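Local atomic coordinates of hypothetical protein (Pyrococcus furiosus, PDB entry 2FZF), a protein that is of unknown function but belongs to the rubrerythrin family of the ferritin clan, whose members typically carry a carboxylate-bridged diiron site in a four-helix bundle. Residues K115-A120 with D145-H150; E37-L42 with E53-L58. All blocks are in the same frame, centred on the assembly; numbering follows the deposited sequence.

Interaction 1 of 2, residues K115-A120 with D145-H150; sequences KAEEIA and DMERGH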
ATOM      1  N   LYS A 115       7.554  -9.934  -4.155  1.00 38.29           N
ATOM      2  CA  LYS A 115       8.464 -10.791  -3.416  1.00 38.29           C
ATOM      3  C   LYS A 115       9.590  -9.911  -2.902  1.00 37.99           C
ATOM      4  O   LYS A 115       9.963  -9.963  -1.727  1.00 39.88           O
ATOM      5  CB  LYS A 115       9.027 -11.863  -4.335  1.00 43.39           C
ATOM      6  CG  LYS A 115       9.814 -12.933  -3.612  1.00 47.04           C
ATOM      7  CD  LYS A 115       8.884 -13.821  -2.803  1.00 49.95           C
ATOM      8  CE  LYS A 115       9.655 -14.774  -1.921  1.00 49.22           C
ATOM      9  NZ  LYS A 115       8.752 -15.359  -0.900  1.00 51.38           N
ATOM     10  N   ALA A 116      10.129  -9.098  -3.802  1.00 35.79           N
ATOM     11  CA  ALA A 116      11.195  -8.185  -3.438  1.00 34.37           C
ATOM     12  C   ALA A 116      10.703  -7.185  -2.384  1.00 34.45           C
ATOM     13  O   ALA A 116      11.458  -6.808  -1.497  1.00 35.20           O
ATOM     14  CB  ALA A 116      11.700  -7.457  -4.663  1.00 31.33           C
ATOM     15  N   GLU A 117       9.444  -6.757  -2.471  1.00 34.45           N
ATOM     16  CA  GLU A 117       8.930  -5.810  -1.494  1.00 35.81           C
ATOM     17  C   GLU A 117       8.725  -6.529  -0.159  1.00 36.70           C
ATOM     18  O   GLU A 117       8.834  -5.935   0.924  1.00 34.11           O
ATOM     19  CB  GLU A 117       7.615  -5.191  -1.970  1.00 36.62           C
ATOM     20  CG  GLU A 117       7.688  -4.450  -3.310  1.00 40.32           C
ATOM     21  CD  GLU A 117       8.494  -3.165  -3.256  1.00 42.65           C
ATOM     22  OE1 GLU A 117       9.738  -3.224  -3.317  1.00 47.54           O
ATOM     23  OE2 GLU A 117       7.887  -2.085  -3.144  1.00 43.01           O
ATOM     24  N   GLU A 118       8.436  -7.820  -0.253  1.00 38.74           N
ATOM     25  CA  GLU A 118       8.231  -8.657   0.912  1.00 41.11           C
ATOM     26  C   GLU A 118       9.533  -8.705   1.686  1.00 41.40           C
ATOM     27  O   GLU A 118       9.582  -8.337   2.862  1.00 41.91           O
ATOM     28  CB  GLU A 118       7.832 -10.069   0.480  1.00 44.80           C
ATOM     29  CG  GLU A 118       7.588 -11.036   1.622  1.00 48.04           C
ATOM     30  CD  GLU A 118       7.283 -12.448   1.135  1.00 50.01           C
ATOM     31  OE1 GLU A 118       8.147 -13.054   0.462  1.00 49.49           O
ATOM     32  OE2 GLU A 118       6.174 -12.949   1.427  1.00 52.83           O
ATOM     33  N   ILE A 119      10.604  -9.142   1.035  1.00 40.84           N
ATOM     34  CA  ILE A 119      11.873  -9.208   1.746  1.00 41.59           C
ATOM     35  C   ILE A 119      12.375  -7.837   2.195  1.00 40.04           C
ATOM     36  O   ILE A 119      13.029  -7.751   3.219  1.00 42.03           O
ATOM     37  CB  ILE A 119      12.984  -9.921   0.905  1.00 43.75           C
ATOM     38  CG1 ILE A 119      12.750 -11.440   0.904  1.00 43.72           C
ATOM     39  CG2 ILE A 119      14.361  -9.669   1.511  1.00 43.40           C
ATOM     40  CD1 ILE A 119      11.672 -11.893  -0.062  1.00 45.09           C
ATOM     41  N   ALA A 120      12.065  -6.776   1.449  1.00 39.30           N
ATOM     42  CA  ALA A 120      12.515  -5.420   1.794  1.00 38.89           C
ATOM     43  C   ALA A 120      11.919  -4.865   3.096  1.00 41.46           C
ATOM     44  O   ALA A 120      12.644  -4.337   3.951  1.00 40.87           O
ATOM     45  CB  ALA A 120      12.225  -4.467   0.651  1.00 34.10           C
ATOM     46  N   ASP A 145       7.107   0.073   6.604  1.00 40.27           N
ATOM     47  CA  ASP A 145       5.660   0.176   6.402  1.00 42.45           C
ATOM     48  C   ASP A 145       5.300   0.587   4.978  1.00 43.02           C
ATOM     49  O   ASP A 145       4.313   0.102   4.407  1.00 41.88           O
ATOM     50  CB  ASP A 145       5.037   1.133   7.424  1.00 44.15           C
ATOM     51  CG  ASP A 145       4.860   0.477   8.797  1.00 46.92           C
ATOM     52  OD1 ASP A 145       5.036  -0.764   8.891  1.00 45.09           O
ATOM     53  OD2 ASP A 145       4.538   1.196   9.770  1.00 47.12           O
ATOM     54  N   MET A 146       6.109   1.479   4.418  1.00 42.54           N
ATOM     55  CA  MET A 146       5.948   1.925   3.046  1.00 43.41           C
ATOM     56  C   MET A 146       6.144   0.708   2.134  1.00 41.82           C
ATOM     57  O   MET A 146       5.399   0.519   1.187  1.00 40.61           O
ATOM     58  CB  MET A 146       7.004   2.986   2.701  1.00 47.16           C
ATOM     59  CG  MET A 146       6.671   4.414   3.136  1.00 50.42           C
ATOM     60  SD  MET A 146       5.014   4.916   2.628  1.00 53.37           S
ATOM     61  CE  MET A 146       5.116   4.877   0.806  1.00 53.14           C
ATOM     62  N   GLU A 147       7.161  -0.103   2.417  1.00 41.26           N
ATOM     63  CA  GLU A 147       7.432  -1.291   1.615  1.00 41.93           C
ATOM     64  C   GLU A 147       6.312  -2.319   1.787  1.00 41.04           C
ATOM     65  O   GLU A 147       5.846  -2.935   0.826  1.00 35.85           O
ATOM     66  CB  GLU A 147       8.772  -1.912   2.023  1.00 44.78           C
ATOM     67  CG  GLU A 147      10.006  -1.129   1.581  1.00 48.07           C
ATOM     68  CD  GLU A 147      10.158  -1.086   0.069  1.00 51.45           C
ATOM     69  OE1 GLU A 147       9.430  -0.316  -0.593  1.00 52.90           O
ATOM     70  OE2 GLU A 147      11.004  -1.837  -0.462  1.00 54.78           O
ATOM     71  N   ARG A 148       5.891  -2.495   3.034  1.00 42.10           N
ATOM     72  CA  ARG A 148       4.825  -3.419   3.377  1.00 42.99           C
ATOM     73  C   ARG A 148       3.584  -3.016   2.570  1.00 42.99           C
ATOM     74  O   ARG A 148       2.865  -3.870   2.063  1.00 42.11           O
ATOM     75  CB  ARG A 148       4.557  -3.326   4.881  1.00 45.18           C
ATOM     76  CG  ARG A 148       3.623  -4.371   5.459  1.00 47.36           C
ATOM     77  CD  ARG A 148       4.237  -5.764   5.487  1.00 51.56           C
ATOM     78  NE  ARG A 148       3.326  -6.712   6.137  1.00 57.03           N
ATOM     79  CZ  ARG A 148       3.007  -6.681   7.433  1.00 57.73           C
ATOM     80  NH1 ARG A 148       3.539  -5.752   8.222  1.00 57.73           N
ATOM     81  NH2 ARG A 148       2.137  -7.556   7.932  1.00 53.90           N
ATOM     82  N   GLY A 149       3.351  -1.707   2.455  1.00 43.26           N
ATOM     83  CA  GLY A 149       2.216  -1.205   1.703  1.00 41.77           C
ATOM     84  C   GLY A 149       2.330  -1.454   0.209  1.00 41.09           C
ATOM     85  O   GLY A 149       1.333  -1.761  -0.449  1.00 40.90           O
ATOM     86  N   HIS A 150       3.540  -1.318  -0.332  1.00 40.22           N
ATOM     87  CA  HIS A 150       3.766  -1.551  -1.755  1.00 39.51           C
ATOM     88  C   HIS A 150       3.537  -3.040  -2.044  1.00 38.86           C
ATOM     89  O   HIS A 150       3.068  -3.408  -3.120  1.00 39.62           O
ATOM     90  CB  HIS A 150       5.188  -1.136  -2.148  1.00 39.14           C
ATOM     91  CG  HIS A 150       5.469   0.327  -1.964  1.00 42.21           C
ATOM     92  ND1 HIS A 150       4.550   1.310  -2.274  1.00 42.08           N
ATOM     93  CD2 HIS A 150       6.576   0.977  -1.528  1.00 43.27           C
ATOM     94  CE1 HIS A 150       5.078   2.499  -2.037  1.00 42.16           C
ATOM     95  NE2 HIS A 150       6.307   2.325  -1.583  1.00 44.36           N
TER
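E117 brings its carboxylate across that of E147, with the two planes 86° apart and OE1 of E117 3.4 Å from OE2 of E147. Oxygen faces oxygen in a second pairing as well, OE2 of E117 with OE1 of E147 at 3.5 Å. The chains reach this position in matching ways: in each glutamate CG stands beside the backbone N, and a bend at chi2 (-69° in E117, -65° in E147) folds the carboxylate back instead of letting it extend.

The same OE2 of E117 also meets H150. It lies 3.0 Å from H150 CB and comes to the ring obliquely at CG and CD2, while ND1 of H150 stays 4.8 Å from E117 OE2, so a carboxylate oxygen rests against the carbons of the histidine, and the charged atoms are not in contact. A120 supplies the apolar side, its CB packing 3.1 Å from E147 OE2. Behind these side chains the helices run antiparallel, their axes 8.2 Å apart at the closest, with E117 and E147 opposite each other in register.

E62 adds a third carboxylate, close to both glutamates, and Y151 and L154 of helix 134-164 also touch E117. E147 and H150 have the ExxH spacing that supplies iron ligands in rubrerythrins. An alanine in place of E147 would probably open a gap beside the A120 methyl and take one carboxylate from the cluster, so that any metal held there would lose a likely ligand. Acidic oxygens held this close in a buried bundle interior, with a histidine one turn along, make little sense as a direct attraction; the chemistry is consistent with the inner shell of a diiron site, where metal ions would join the carboxylates.

Interaction 2 of 2, residues E37-L42 with E53-L58; sequences EFYKSL and EKINWL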
ATOM      1  N   GLU A  37      14.858   1.517 -10.877  1.00 42.42           N
ATOM      2  CA  GLU A  37      15.053   1.347 -12.302  1.00 45.27           C
ATOM      3  C   GLU A  37      14.313   0.135 -12.831  1.00 45.26           C
ATOM      4  O   GLU A  37      14.120  -0.011 -14.041  1.00 45.33           O
ATOM      5  CB  GLU A  37      16.548   1.275 -12.619  1.00 48.65           C
ATOM      6  CG  GLU A  37      17.250   0.070 -12.072  1.00 55.31           C
ATOM      7  CD  GLU A  37      18.724   0.029 -12.455  1.00 59.76           C
ATOM      8  OE1 GLU A  37      19.278  -1.098 -12.530  1.00 62.63           O
ATOM      9  OE2 GLU A  37      19.329   1.111 -12.668  1.00 59.14           O
ATOM     10  N   PHE A  38      13.878  -0.720 -11.913  1.00 44.29           N
ATOM     11  CA  PHE A  38      13.127  -1.908 -12.281  1.00 42.94           C
ATOM     12  C   PHE A  38      11.700  -1.498 -12.603  1.00 43.83           C
ATOM     13  O   PHE A  38      11.133  -1.906 -13.620  1.00 45.63           O
ATOM     14  CB  PHE A  38      13.131  -2.931 -11.142  1.00 40.14           C
ATOM     15  CG  PHE A  38      12.072  -3.976 -11.280  1.00 36.68           C
ATOM     16  CD1 PHE A  38      10.927  -3.933 -10.491  1.00 36.78           C
ATOM     17  CD2 PHE A  38      12.169  -4.944 -12.256  1.00 34.65           C
ATOM     18  CE1 PHE A  38       9.890  -4.837 -10.685  1.00 35.01           C
ATOM     19  CE2 PHE A  38      11.136  -5.849 -12.455  1.00 36.70           C
ATOM     20  CZ  PHE A  38       9.994  -5.792 -11.666  1.00 34.52           C
ATOM     21  N   TYR A  39      11.115  -0.687 -11.736  1.00 43.43           N
ATOM     22  CA  TYR A  39       9.755  -0.232 -11.960  1.00 44.83           C
ATOM     23  C   TYR A  39       9.688   0.711 -13.153  1.00 45.52           C
ATOM     24  O   TYR A  39       8.731   0.684 -13.933  1.00 45.09           O
ATOM     25  CB  TYR A  39       9.235   0.442 -10.695  1.00 43.20           C
ATOM     26  CG  TYR A  39       8.992  -0.535  -9.567  1.00 41.57           C
ATOM     27  CD1 TYR A  39       9.518  -0.308  -8.293  1.00 40.49           C
ATOM     28  CD2 TYR A  39       8.175  -1.654  -9.760  1.00 41.97           C
ATOM     29  CE1 TYR A  39       9.228  -1.164  -7.234  1.00 41.57           C
ATOM     30  CE2 TYR A  39       7.875  -2.516  -8.717  1.00 42.30           C
ATOM     31  CZ  TYR A  39       8.396  -2.268  -7.460  1.00 43.91           C
ATOM     32  OH  TYR A  39       8.053  -3.113  -6.431  1.00 46.82           O
ATOM     33  N   LYS A  40      10.717   1.537 -13.305  1.00 47.43           N
ATOM     34  CA  LYS A  40      10.757   2.472 -14.425  1.00 48.42           C
ATOM     35  C   LYS A  40      10.624   1.746 -15.754  1.00 47.04           C
ATOM     36  O   LYS A  40       9.992   2.255 -16.671  1.00 47.25           O
ATOM     37  CB  LYS A  40      12.063   3.262 -14.413  1.00 49.30           C
ATOM     38  CG  LYS A  40      11.928   4.660 -13.844  1.00 51.93           C
ATOM     39  CD  LYS A  40      11.017   5.526 -14.709  1.00 55.46           C
ATOM     40  CE  LYS A  40      11.560   5.681 -16.135  1.00 57.03           C
ATOM     41  NZ  LYS A  40      10.687   6.544 -17.006  1.00 57.02           N
ATOM     42  N   SER A  41      11.215   0.559 -15.849  1.00 45.88           N
ATOM     43  CA  SER A  41      11.170  -0.223 -17.078  1.00 45.60           C
ATOM     44  C   SER A  41       9.897  -1.019 -17.179  1.00 46.24           C
ATOM     45  O   SER A  41       9.409  -1.301 -18.273  1.00 47.35           O
ATOM     46  CB  SER A  41      12.337  -1.193 -17.130  1.00 44.27           C
ATOM     47  OG  SER A  41      13.533  -0.518 -16.829  1.00 46.03           O
ATOM     48  N   LEU A  42       9.384  -1.415 -16.026  1.00 46.10           N
ATOM     49  CA  LEU A  42       8.162  -2.186 -15.974  1.00 43.96           C
ATOM     50  C   LEU A  42       7.056  -1.300 -16.525  1.00 43.45           C
ATOM     51  O   LEU A  42       6.394  -1.657 -17.491  1.00 40.59           O
ATOM     52  CB  LEU A  42       7.841  -2.575 -14.522  1.00 42.29           C
ATOM     53  CG  LEU A  42       7.441  -4.005 -14.109  1.00 39.36           C
ATOM     54  CD1 LEU A  42       6.554  -3.893 -12.874  1.00 36.87           C
ATOM     55  CD2 LEU A  42       6.710  -4.750 -15.224  1.00 37.04           C
ATOM     56  N   GLU A  53      -0.027   2.794 -14.460  1.00 53.58           N
ATOM     57  CA  GLU A  53      -0.343   3.909 -13.564  1.00 55.01           C
ATOM     58  C   GLU A  53       0.116   3.521 -12.157  1.00 54.00           C
ATOM     59  O   GLU A  53       0.888   4.247 -11.526  1.00 53.88           O
ATOM     60  CB  GLU A  53      -1.860   4.180 -13.554  1.00 59.26           C
ATOM     61  CG  GLU A  53      -2.317   5.578 -14.047  1.00 64.72           C
ATOM     62  CD  GLU A  53      -1.930   6.742 -13.119  1.00 69.54           C
ATOM     63  OE1 GLU A  53      -2.326   7.898 -13.418  1.00 70.77           O
ATOM     64  OE2 GLU A  53      -1.234   6.521 -12.095  1.00 71.56           O
ATOM     65  N   LYS A  54      -0.377   2.378 -11.674  1.00 51.83           N
ATOM     66  CA  LYS A  54      -0.010   1.866 -10.359  1.00 48.68           C
ATOM     67  C   LYS A  54       1.494   1.681 -10.329  1.00 45.49           C
ATOM     68  O   LYS A  54       2.162   2.156  -9.421  1.00 45.69           O
ATOM     69  CB  LYS A  54      -0.696   0.515 -10.076  1.00 53.10           C
ATOM     70  CG  LYS A  54      -2.110   0.592  -9.460  1.00 59.65           C
ATOM     71  CD  LYS A  54      -3.007   1.580 -10.224  1.00 64.37           C
ATOM     72  CE  LYS A  54      -4.445   1.675  -9.682  1.00 65.56           C
ATOM     73  NZ  LYS A  54      -5.287   0.462  -9.934  1.00 65.51           N
ATOM     74  N   ILE A  55       2.050   1.008 -11.326  1.00 41.89           N
ATOM     75  CA  ILE A  55       3.486   0.806 -11.298  1.00 40.24           C
ATOM     76  C   ILE A  55       4.285   2.094 -11.340  1.00 41.82           C
ATOM     77  O   ILE A  55       5.408   2.134 -10.854  1.00 41.43           O
ATOM     78  CB  ILE A  55       3.947  -0.112 -12.415  1.00 37.62           C
ATOM     79  CG1 ILE A  55       3.311  -1.486 -12.221  1.00 37.54           C
ATOM     80  CG2 ILE A  55       5.465  -0.241 -12.388  1.00 35.13           C
ATOM     81  CD1 ILE A  55       3.671  -2.139 -10.911  1.00 34.07           C
ATOM     82  N   ASN A  56       3.707   3.147 -11.909  1.00 45.68           N
ATOM     83  CA  ASN A  56       4.384   4.435 -11.985  1.00 49.78           C
ATOM     84  C   ASN A  56       4.339   5.200 -10.654  1.00 52.22           C
ATOM     85  O   ASN A  56       5.330   5.811 -10.250  1.00 50.31           O
ATOM     86  CB  ASN A  56       3.781   5.288 -13.107  1.00 50.71           C
ATOM     87  CG  ASN A  56       4.544   5.145 -14.428  1.00 52.19           C
ATOM     88  OD1 ASN A  56       5.780   5.195 -14.448  1.00 50.61           O
ATOM     89  ND2 ASN A  56       3.810   4.985 -15.532  1.00 51.11           N
ATOM     90  N   TRP A  57       3.199   5.165  -9.969  1.00 56.62           N
ATOM     91  CA  TRP A  57       3.074   5.855  -8.690  1.00 61.67           C
ATOM     92  C   TRP A  57       3.983   5.184  -7.678  1.00 62.16           C
ATOM     93  O   TRP A  57       4.574   5.828  -6.811  1.00 63.47           O
ATOM     94  CB  TRP A  57       1.636   5.797  -8.174  1.00 67.43           C
ATOM     95  CG  TRP A  57       1.486   6.412  -6.809  1.00 74.91           C
ATOM     96  CD1 TRP A  57       1.423   7.747  -6.508  1.00 77.53           C
ATOM     97  CD2 TRP A  57       1.445   5.719  -5.555  1.00 77.97           C
ATOM     98  NE1 TRP A  57       1.346   7.924  -5.145  1.00 79.09           N
ATOM     99  CE2 TRP A  57       1.358   6.696  -4.536  1.00 78.91           C
ATOM    100  CE3 TRP A  57       1.475   4.364  -5.191  1.00 80.77           C
ATOM    101  CZ2 TRP A  57       1.300   6.364  -3.177  1.00 81.03           C
ATOM    102  CZ3 TRP A  57       1.417   4.030  -3.835  1.00 81.27           C
ATOM    103  CH2 TRP A  57       1.330   5.029  -2.846  1.00 81.53           C
ATOM    104  N   LEU A  58       4.083   3.870  -7.801  1.00 62.07           N
ATOM    105  CA  LEU A  58       4.901   3.070  -6.917  1.00 62.03           C
ATOM    106  C   LEU A  58       6.378   3.385  -7.150  1.00 62.67           C
ATOM    107  O   LEU A  58       7.167   3.422  -6.208  1.00 63.67           O
ATOM    108  CB  LEU A  58       4.598   1.598  -7.183  1.00 61.23           C
ATOM    109  CG  LEU A  58       4.869   0.542  -6.128  1.00 59.02           C
ATOM    110  CD1 LEU A  58       4.217  -0.745  -6.578  1.00 58.68           C
ATOM    111  CD2 LEU A  58       6.357   0.361  -5.931  1.00 59.07           C
TER
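Two consecutive antiparallel helices of the ferritin-like bundle, 21-44 and 51-61, pack together here, their segment axes 8.8 Å apart at the closest. Y39 and I55 stand opposite each other in register. L58 lays its CD2 methyl over one face of the Y39 ring, a CH-pi contact 3.9 Å from CD2 to the ring centroid and 28° off the ring normal. CE1 is the ring atom nearest that methyl, at 3.5 Å.

I55 works at the other end of the tyrosine: its CG2, turned anti to the backbone N, sits 3.7 Å from the carbonyl O of Y39 and meets the ring obliquely at CD2. The same methyl also touches CD1 of L42 at 3.8 Å, so one branch of I55 bridges two residues a turn apart on helix 21-44. L154 of helix 134-164 packs on Y39, I55 and L58, tying the pair to the rest of the bundle, while W57 stacks on W57 of the second subunit. Contact between the two segments is made chiefly by methyls and ring carbons, with no hydrogen bond between them; the fit therefore rests on shape and dispersion.

How the interactions relate
Interaction 2 closes along the chain before interaction 1 opens, yet the two meet inside the bundle, their centres about 14 Å apart. Y39 reaches from 37-42 toward the acidic cluster, its OH 3.2 Å from CD of E117. L58 joins them a second time: its CG lies 3.9 Å from ND1 of H150, and its CD2 is 4.0 Å from OE2 of E117. The apolar contact thus forms part of the wall around the carboxylates and histidine of interaction 1, a second shell to what is probably a diiron site. E62, just beyond helix 51-61, touches Y39 as well as H150, and segments 145-150 and 53-58 each also touch the second subunit.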